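CBS domain-containing protein (Thermoplasma acidophilum DSM 1728, PDB 1PVM) is of unknown function but pairs two CBS domains with a zinc-ribbon-like domain that binds a metal ion, iron or probably zinc. Local coordinates at residues His150-Pro162 / Val172-Glu184. Residues are numbered along the deposited sequence; the frame is centred on the assembly and turned at random.
Sequences HLCPKCGVGVLEP and VFRCSNPACDYEE. With HG (mercury (II) ion), chain D.
Cys152 and Cys155 of 150-162 and Cys175 and Cys180 of 172-184 close on one mercury ion, the Cys4 site of a zinc-ribbon-like domain. The four sulfurs stand 2.5 to 2.6 Å from mercury HG. Cys155 SG also accepts three N-H groups, from the backbone of Val157 and Gly158 and from Asn177 ND2, whose bond is nearly straight (167°) and close to the amide plane. Asn177 CG is anti to the backbone N (chi1 -177°), which carries the amide toward 150-162, where ND2 reaches that sulfur, while OD1 closes an Asx turn onto Ala179 N. Packing is tight at Gly158, whose CA lies 3.5 Å from Cys175 SG; a side chain there would run into that sulfur. Beyond it the antiparallel hairpin begins: Glu161 and Arg174 form a hydrogen-bonded pair, Ser176 OG receives Val159 N, and Pro162 CG presses to 3.3 Å from Phe173 CE2. Next to Cys152, Tyr182 lays its ring obliquely against SG (3.5 Å from Cys152 SG to Tyr182 CD2), with Leu160 CD2 at the ring edge and Pro153 CG crossing by the hydroxyl. Glu184 OE1 lies in the ring plane and accepts Tyr182 OH through its anti lone pair (2.6 Å), while Glu184 OE2 is salt-bridged to Lys83. With an alanine at Tyr182, Cys152 SG and Pro153 would probably lose their aromatic cover and Glu184 OE1 its hydroxyl donor. The solvent side is looser: extended Lys154 runs past Cys180 SG to give NZ to Asp181 O (2.9 Å), above the carbonyl plane, and a water links NZ to Asp181 N. Four cysteine ligands, with N-H groups directed at Cys155 and Cys175 and weakly at Cys152, suit a thiolate site, consistent with the iron(II) bound by the same residues; the donors would probably temper its negative charge.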
# COMPACT_ATOMS: atom_id res chain seq x y z
N HIS B 150 -9.20 -15.53 -0.48
CA HIS B 150 -8.10 -16.46 -0.24
C HIS B 150 -8.66 -17.86 -0.05
O HIS B 150 -9.58 -18.07 0.74
CB HIS B 150 -7.32 -16.04 1.01
CG HIS B 150 -6.69 -14.69 0.89
ND1 HIS B 150 -7.40 -13.56 0.53
CD2 HIS B 150 -5.41 -14.28 1.09
CE1 HIS B 150 -6.59 -12.52 0.52
NE2 HIS B 150 -5.38 -12.93 0.85
N LEU B 151 -8.10 -18.83 -0.78
CA LEU B 151 -8.58 -20.20 -0.69
C LEU B 151 -7.72 -21.07 0.22
O LEU B 151 -6.51 -20.87 0.33
CB LEU B 151 -8.67 -20.82 -2.09
CG LEU B 151 -9.53 -20.01 -3.07
CD1 LEU B 151 -9.63 -20.75 -4.38
CD2 LEU B 151 -10.92 -19.78 -2.49
N CYS B 152 -8.38 -22.02 0.87
CA CYS B 152 -7.74 -22.94 1.80
C CYS B 152 -6.67 -23.82 1.16
O CYS B 152 -6.93 -24.47 0.15
CB CYS B 152 -8.79 -23.83 2.44
SG CYS B 152 -8.11 -24.99 3.62
N PRO B 153 -5.46 -23.86 1.74
CA PRO B 153 -4.38 -24.68 1.19
C PRO B 153 -4.57 -26.17 1.46
O PRO B 153 -3.90 -27.01 0.84
CB PRO B 153 -3.14 -24.12 1.89
CG PRO B 153 -3.67 -23.76 3.23
CD PRO B 153 -4.99 -23.10 2.92
N LYS B 154 -5.47 -26.51 2.38
CA LYS B 154 -5.73 -27.90 2.71
C LYS B 154 -6.67 -28.60 1.73
O LYS B 154 -6.36 -29.68 1.23
CB LYS B 154 -6.30 -28.01 4.13
CG LYS B 154 -6.51 -29.44 4.61
CD LYS B 154 -7.08 -29.47 6.02
CE LYS B 154 -7.26 -30.89 6.51
NZ LYS B 154 -7.79 -30.91 7.91
N CYS B 155 -7.81 -27.98 1.44
CA CYS B 155 -8.77 -28.57 0.51
C CYS B 155 -8.77 -27.85 -0.83
O CYS B 155 -9.31 -28.36 -1.82
CB CYS B 155 -10.18 -28.56 1.11
SG CYS B 155 -10.94 -26.92 1.30
N GLY B 156 -8.18 -26.65 -0.86
CA GLY B 156 -8.10 -25.87 -2.08
C GLY B 156 -9.38 -25.22 -2.58
O GLY B 156 -9.34 -24.39 -3.48
N VAL B 157 -10.52 -25.57 -2.00
CA VAL B 157 -11.79 -25.00 -2.44
C VAL B 157 -12.46 -24.07 -1.43
O VAL B 157 -13.24 -23.19 -1.81
CB VAL B 157 -12.80 -26.11 -2.81
CG1 VAL B 157 -12.33 -26.84 -4.04
CG2 VAL B 157 -12.94 -27.08 -1.65
N GLY B 158 -12.17 -24.28 -0.15
CA GLY B 158 -12.77 -23.45 0.88
C GLY B 158 -12.22 -22.04 0.90
O GLY B 158 -11.10 -21.79 0.48
N VAL B 159 -13.04 -21.12 1.40
CA VAL B 159 -12.64 -19.72 1.51
C VAL B 159 -12.18 -19.45 2.93
O VAL B 159 -12.89 -19.77 3.89
CB VAL B 159 -13.81 -18.76 1.17
CG1 VAL B 159 -13.41 -17.32 1.45
CG2 VAL B 159 -14.21 -18.92 -0.29
N LEU B 160 -10.98 -18.88 3.07
CA LEU B 160 -10.44 -18.56 4.39
C LEU B 160 -11.10 -17.28 4.90
O LEU B 160 -10.92 -16.22 4.30
CB LEU B 160 -8.93 -18.39 4.32
CG LEU B 160 -8.14 -19.66 3.97
CD1 LEU B 160 -6.66 -19.32 3.85
CD2 LEU B 160 -8.35 -20.72 5.04
N GLU B 161 -11.85 -17.39 5.99
CA GLU B 161 -12.55 -16.25 6.57
C GLU B 161 -11.94 -15.88 7.92
O GLU B 161 -11.52 -16.75 8.68
CB GLU B 161 -14.03 -16.59 6.77
CG GLU B 161 -14.79 -17.00 5.50
CD GLU B 161 -15.09 -15.84 4.58
OE1 GLU B 161 -15.77 -16.06 3.55
OE2 GLU B 161 -14.66 -14.70 4.87
N PRO B 162 -11.91 -14.58 8.24
CA PRO B 162 -11.36 -14.07 9.50
C PRO B 162 -12.19 -14.44 10.73
O PRO B 162 -13.41 -14.39 10.68
CB PRO B 162 -11.37 -12.55 9.31
CG PRO B 162 -11.52 -12.35 7.82
CD PRO B 162 -12.39 -13.48 7.39
N VAL B 172 -7.40 -16.33 13.82
CA VAL B 172 -7.04 -17.26 12.76
C VAL B 172 -7.94 -16.96 11.58
O VAL B 172 -8.87 -16.17 11.68
CB VAL B 172 -7.32 -18.76 13.14
CG1 VAL B 172 -6.57 -19.15 14.40
CG2 VAL B 172 -8.82 -18.98 13.32
N PHE B 173 -7.62 -17.58 10.45
CA PHE B 173 -8.46 -17.49 9.26
C PHE B 173 -8.91 -18.94 9.20
O PHE B 173 -8.09 -19.86 9.26
CB PHE B 173 -7.67 -17.10 8.01
CG PHE B 173 -7.60 -15.61 7.80
CD1 PHE B 173 -6.59 -14.85 8.40
CD2 PHE B 173 -8.57 -14.95 7.05
CE1 PHE B 173 -6.56 -13.47 8.26
CE2 PHE B 173 -8.54 -13.56 6.91
CZ PHE B 173 -7.53 -12.82 7.52
N ARG B 174 -10.22 -19.14 9.11
CA ARG B 174 -10.79 -20.48 9.10
C ARG B 174 -11.44 -20.82 7.77
O ARG B 174 -12.14 -20.00 7.18
CB ARG B 174 -11.83 -20.56 10.22
CG ARG B 174 -12.60 -21.87 10.32
CD ARG B 174 -13.63 -21.76 11.45
NE ARG B 174 -12.97 -21.38 12.70
CZ ARG B 174 -13.57 -20.73 13.70
NH1 ARG B 174 -14.85 -20.39 13.61
NH2 ARG B 174 -12.88 -20.42 14.79
N CYS B 175 -11.21 -22.04 7.30
CA CYS B 175 -11.80 -22.47 6.05
C CYS B 175 -13.32 -22.57 6.16
O CYS B 175 -13.85 -23.07 7.15
CB CYS B 175 -11.23 -23.84 5.66
SG CYS B 175 -11.99 -24.49 4.16
N SER B 176 -14.01 -22.08 5.13
CA SER B 176 -15.47 -22.11 5.12
C SER B 176 -16.04 -23.42 4.59
O SER B 176 -17.25 -23.61 4.56
CB SER B 176 -16.00 -20.95 4.27
OG SER B 176 -15.66 -21.15 2.91
N ASN B 177 -15.17 -24.32 4.15
CA ASN B 177 -15.61 -25.62 3.63
C ASN B 177 -16.11 -26.47 4.80
O ASN B 177 -15.36 -26.80 5.71
CB ASN B 177 -14.45 -26.33 2.93
CG ASN B 177 -14.85 -27.66 2.29
OD1 ASN B 177 -15.94 -28.18 2.55
ND2 ASN B 177 -13.98 -28.20 1.46
N PRO B 178 -17.41 -26.83 4.79
CA PRO B 178 -18.01 -27.65 5.85
C PRO B 178 -17.28 -28.97 6.07
O PRO B 178 -17.04 -29.38 7.20
CB PRO B 178 -19.44 -27.86 5.37
CG PRO B 178 -19.71 -26.61 4.59
CD PRO B 178 -18.43 -26.44 3.80
N ALA B 179 -16.92 -29.62 4.96
CA ALA B 179 -16.23 -30.90 5.01
C ALA B 179 -14.77 -30.77 5.41
O ALA B 179 -14.07 -31.78 5.56
CB ALA B 179 -16.33 -31.60 3.66
N CYS B 180 -14.29 -29.54 5.59
CA CYS B 180 -12.90 -29.34 5.97
C CYS B 180 -12.72 -28.67 7.31
O CYS B 180 -13.48 -27.79 7.71
CB CYS B 180 -12.16 -28.50 4.92
SG CYS B 180 -10.40 -28.33 5.31
N ASP B 181 -11.67 -29.11 8.01
CA ASP B 181 -11.32 -28.58 9.31
C ASP B 181 -9.92 -27.99 9.20
O ASP B 181 -8.93 -28.68 9.44
CB ASP B 181 -11.35 -29.72 10.34
CG ASP B 181 -11.02 -29.24 11.74
OD1 ASP B 181 -11.72 -28.33 12.24
OD2 ASP B 181 -10.07 -29.79 12.35
N TYR B 182 -9.84 -26.73 8.82
CA TYR B 182 -8.56 -26.06 8.69
C TYR B 182 -8.62 -24.64 9.24
O TYR B 182 -9.55 -23.90 8.95
CB TYR B 182 -8.11 -26.00 7.23
CG TYR B 182 -6.76 -25.34 7.05
CD1 TYR B 182 -5.58 -26.05 7.29
CD2 TYR B 182 -6.65 -24.00 6.68
CE1 TYR B 182 -4.33 -25.45 7.18
CE2 TYR B 182 -5.40 -23.38 6.56
CZ TYR B 182 -4.25 -24.11 6.81
OH TYR B 182 -3.01 -23.52 6.70
N GLU B 183 -7.61 -24.28 10.02
CA GLU B 183 -7.47 -22.95 10.62
C GLU B 183 -5.99 -22.61 10.59
O GLU B 183 -5.16 -23.51 10.71
CB GLU B 183 -7.94 -22.95 12.09
CG GLU B 183 -9.44 -22.96 12.31
CD GLU B 183 -9.82 -22.73 13.77
OE1 GLU B 183 -11.03 -22.64 14.06
OE2 GLU B 183 -8.91 -22.65 14.62
N GLU B 184 -5.66 -21.34 10.43
CA GLU B 184 -4.25 -20.93 10.42
C GLU B 184 -4.08 -19.54 11.00
O GLU B 184 -5.03 -18.74 10.91
CB GLU B 184 -3.67 -20.96 9.00
CG GLU B 184 -4.37 -20.05 8.00
CD GLU B 184 -3.63 -19.97 6.67
OE1 GLU B 184 -3.01 -20.97 6.27
OE2 GLU B 184 -3.68 -18.91 6.02
OXT GLU B 184 -2.98 -19.27 11.53
HG HG D . -10.24 -26.32 3.74
O HOH W 1 -10.63 -31.65 7.40